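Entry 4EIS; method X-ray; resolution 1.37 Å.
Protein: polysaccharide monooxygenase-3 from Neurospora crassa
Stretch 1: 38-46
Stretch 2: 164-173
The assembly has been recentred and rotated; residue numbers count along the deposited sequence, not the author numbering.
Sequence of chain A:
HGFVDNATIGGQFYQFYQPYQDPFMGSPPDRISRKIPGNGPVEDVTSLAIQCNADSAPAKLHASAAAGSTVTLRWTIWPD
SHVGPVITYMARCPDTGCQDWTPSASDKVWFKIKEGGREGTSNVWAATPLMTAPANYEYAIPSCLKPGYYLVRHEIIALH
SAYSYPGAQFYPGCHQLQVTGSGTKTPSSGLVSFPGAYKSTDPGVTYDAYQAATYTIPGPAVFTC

Stretch 1, residues 38-46: GNGPVEDVT
Stretch 2 164-173: SYPGAQFYPG

One backbone bridge anchors the contact; a tyrosine hydroxyl and two bridging waters extend it. Residues 38-46 form an irregular segment that meets residues 164-173 antiparallel through a single bridge, Val-42 opposite Phe-170, with CA atoms 5.0 Å apart; the Pro-41 and Gln-169 CA atoms lie 5.2 Å apart. Val-42 (phi/psi -98/135) and Phe-170 (-101/133) are both extended, so each presents N and O to the other: Val-42 N donates to Phe-170 O at 2.8 Å (172°), and Phe-170 N donates to Val-42 O at 2.8 Å (166°). Pro-41, which has no NH to offer, is extended too (-83/157), and its CA sits 3.6 Å from Phe-170 O as a CA-H...O contact.

After Val-42 the chain leaves extended geometry at Glu-43 (-124/5), passes Asp-44 (-115/104) and turns again at Val-45 (-70/-11). Here Tyr-165 replaces backbone pairing. Its t rotamer (chi2 95°) carries the hydroxyl across, where OH accepts from Val-45 N at 3.2 Å. Val-45, buried and pointing toward the partner, takes m; its CG1 lies 3.5 Å from Phe-170 CZ and its CG2 4.0 Å from Tyr-165 CZ, so one beta-branched residue touches two aromatic rings. Phe-170, m with chi2 -104°, is buried, and Val-42 O lies at its ring edge. Val-42 is t, placing CG2 4.2 Å from Pro-172 CD.

Next to the bridge, Pro-41 packs with Gln-169 and Tyr-171. Tyr-171 is m with chi2 -85°; its CA-to-CB bond points sideways, but the ring end comes nearer to Asn-39 and Pro-41: CE1 is 3.4 Å from Asn-39 O, which meets the ring edge, while CZ is 3.5 Å from Pro-41 CB. Gln-169, m then t with chi3 10°, brings OE1 to 2.7 Å from Tyr-171 OH, the hydroxyl donating. Pro-41, puckered C-gamma endo, rests its CB 3.5 Å from Gln-169 CB.

Two waters bridge polar groups that do not meet directly. Glu-43 (m, t, chi3 0°) extends until OE2 is 3.5 Å from Gln-169 CG. One water donates to Glu-43 OE2 (2.8 Å) and Gly-167 O (2.6 Å) and accepts from Gln-169 NE2 (3.0 Å). A second donates to Glu-43 O and Ala-168 O and accepts from Gly-167 N, each at 2.8 Å. A cis peptide precedes Pro-166; Gly-167 follows at 179/-51, where an ideal CB would lie 2.3 Å from Ser-164 O. Asp-44, t, has its CA-to-CB bond pointing away and serves its own stretch: OD1 accepts from Thr-46 N (3.0 Å) and Thr-46 OG1 (2.7 Å), Thr-46 being p. Altogether 586 Å² is buried.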

# COMPACT_ATOMS: atom_id res chain seq x y z
N GLY A 38 -2.65 1.65 -14.65
CA GLY A 38 -1.58 0.90 -15.32
C GLY A 38 -0.46 0.67 -14.34
O GLY A 38 -0.65 0.81 -13.13
N ASN A 39 0.72 0.32 -14.84
CA ASN A 39 1.82 -0.10 -13.99
C ASN A 39 2.84 1.02 -13.66
O ASN A 39 3.87 0.76 -13.05
CB ASN A 39 2.54 -1.32 -14.56
CG ASN A 39 3.19 -1.06 -15.91
OD1 ASN A 39 3.28 0.08 -16.39
ND2 ASN A 39 3.66 -2.13 -16.51
N GLY A 40 2.53 2.26 -14.06
CA GLY A 40 3.46 3.37 -13.91
C GLY A 40 3.44 4.06 -12.55
O GLY A 40 2.50 3.92 -11.78
N PRO A 41 4.48 4.85 -12.24
CA PRO A 41 4.59 5.47 -10.92
C PRO A 41 3.79 6.74 -10.73
O PRO A 41 3.46 7.43 -11.70
CB PRO A 41 6.05 5.84 -10.83
CG PRO A 41 6.43 6.13 -12.24
CD PRO A 41 5.65 5.16 -13.09
N VAL A 42 3.50 7.04 -9.46
CA VAL A 42 3.04 8.33 -9.01
C VAL A 42 4.30 9.01 -8.47
O VAL A 42 5.11 8.38 -7.80
CB VAL A 42 1.98 8.17 -7.89
CG1 VAL A 42 1.66 9.50 -7.21
CG2 VAL A 42 0.75 7.49 -8.46
N GLU A 43 4.49 10.28 -8.81
CA GLU A 43 5.68 11.01 -8.41
C GLU A 43 5.38 12.31 -7.64
O GLU A 43 6.30 13.04 -7.30
CB GLU A 43 6.55 11.30 -9.64
CG GLU A 43 7.13 10.05 -10.26
CD GLU A 43 8.16 10.31 -11.34
OE1 GLU A 43 8.46 11.48 -11.65
OE2 GLU A 43 8.69 9.32 -11.88
N ASP A 44 4.11 12.56 -7.34
CA ASP A 44 3.71 13.80 -6.68
C ASP A 44 3.14 13.48 -5.29
O ASP A 44 2.01 13.01 -5.17
CB ASP A 44 2.65 14.51 -7.56
CG ASP A 44 2.19 15.84 -7.00
OD1 ASP A 44 2.70 16.26 -5.93
OD2 ASP A 44 1.30 16.45 -7.64
N VAL A 45 3.93 13.74 -4.23
CA VAL A 45 3.46 13.44 -2.87
C VAL A 45 2.33 14.35 -2.40
O VAL A 45 1.74 14.11 -1.36
CB VAL A 45 4.61 13.46 -1.82
CG1 VAL A 45 5.61 12.35 -2.12
CG2 VAL A 45 5.29 14.83 -1.77
N THR A 46 2.07 15.42 -3.14
CA THR A 46 0.99 16.36 -2.80
C THR A 46 -0.32 16.03 -3.52
O THR A 46 -1.32 16.70 -3.31
CB THR A 46 1.41 17.82 -3.09
OG1 THR A 46 1.37 18.09 -4.50
CG2 THR A 46 2.83 18.08 -2.56
N SER A 164 16.99 13.71 -6.52
CA SER A 164 16.26 14.96 -6.31
C SER A 164 14.76 14.70 -6.37
O SER A 164 14.32 13.57 -6.61
CB SER A 164 16.68 16.03 -7.34
OG SER A 164 16.32 15.67 -8.65
N TYR A 165 13.98 15.75 -6.12
CA TYR A 165 12.53 15.63 -6.16
C TYR A 165 11.96 16.65 -7.15
O TYR A 165 12.39 17.79 -7.14
CB TYR A 165 11.92 15.85 -4.77
CG TYR A 165 10.41 15.79 -4.80
CD1 TYR A 165 9.73 14.62 -4.51
CD2 TYR A 165 9.67 16.92 -5.16
CE1 TYR A 165 8.34 14.57 -4.57
CE2 TYR A 165 8.30 16.88 -5.19
CZ TYR A 165 7.63 15.72 -4.91
OH TYR A 165 6.26 15.74 -4.97
N PRO A 166 10.97 16.25 -7.97
CA PRO A 166 10.38 14.90 -8.05
C PRO A 166 11.39 13.88 -8.52
O PRO A 166 12.34 14.21 -9.23
CB PRO A 166 9.26 15.06 -9.08
CG PRO A 166 9.00 16.52 -9.20
CD PRO A 166 10.23 17.24 -8.77
N GLY A 167 11.18 12.63 -8.13
CA GLY A 167 12.11 11.58 -8.50
C GLY A 167 11.71 10.23 -7.95
O GLY A 167 11.58 9.24 -8.68
N ALA A 168 11.46 10.20 -6.64
CA ALA A 168 10.96 9.00 -6.00
C ALA A 168 9.72 8.49 -6.74
O ALA A 168 8.87 9.30 -7.13
CB ALA A 168 10.63 9.25 -4.55
N GLN A 169 9.61 7.17 -6.94
CA GLN A 169 8.49 6.58 -7.66
C GLN A 169 7.64 5.75 -6.71
O GLN A 169 8.10 4.72 -6.18
CB GLN A 169 8.96 5.74 -8.85
CG GLN A 169 9.63 6.55 -9.96
CD GLN A 169 10.21 5.71 -11.07
OE1 GLN A 169 9.98 4.51 -11.15
NE2 GLN A 169 10.97 6.35 -11.95
N PHE A 170 6.39 6.19 -6.52
CA PHE A 170 5.47 5.52 -5.63
C PHE A 170 4.51 4.66 -6.43
O PHE A 170 3.98 5.13 -7.42
CB PHE A 170 4.67 6.54 -4.83
CG PHE A 170 5.53 7.46 -3.99
CD1 PHE A 170 5.62 7.28 -2.61
CD2 PHE A 170 6.17 8.55 -4.54
CE1 PHE A 170 6.39 8.13 -1.82
CE2 PHE A 170 6.96 9.40 -3.77
CZ PHE A 170 7.08 9.20 -2.40
N TYR A 171 4.31 3.43 -6.00
CA TYR A 171 3.46 2.46 -6.67
C TYR A 171 2.38 2.01 -5.66
O TYR A 171 2.44 0.91 -5.11
CB TYR A 171 4.34 1.32 -7.17
CG TYR A 171 5.28 1.72 -8.26
CD1 TYR A 171 4.87 1.73 -9.57
CD2 TYR A 171 6.57 2.13 -7.98
CE1 TYR A 171 5.72 2.09 -10.58
CE2 TYR A 171 7.44 2.49 -8.99
CZ TYR A 171 7.00 2.47 -10.29
OH TYR A 171 7.89 2.85 -11.29
N PRO A 172 1.42 2.91 -5.35
CA PRO A 172 0.39 2.58 -4.35
C PRO A 172 -0.81 1.93 -4.97
O PRO A 172 -1.10 2.11 -6.16
CB PRO A 172 -0.02 3.95 -3.84
CG PRO A 172 0.13 4.83 -5.04
CD PRO A 172 1.29 4.29 -5.84
N GLY A 173 -1.53 1.19 -4.15
CA GLY A 173 -2.74 0.51 -4.57
C GLY A 173 -3.52 0.14 -3.34
O GLY A 173 -2.91 -0.13 -2.31
O HOH W 1 11.45 9.29 -11.31
O HOH W 2 8.87 12.07 -6.60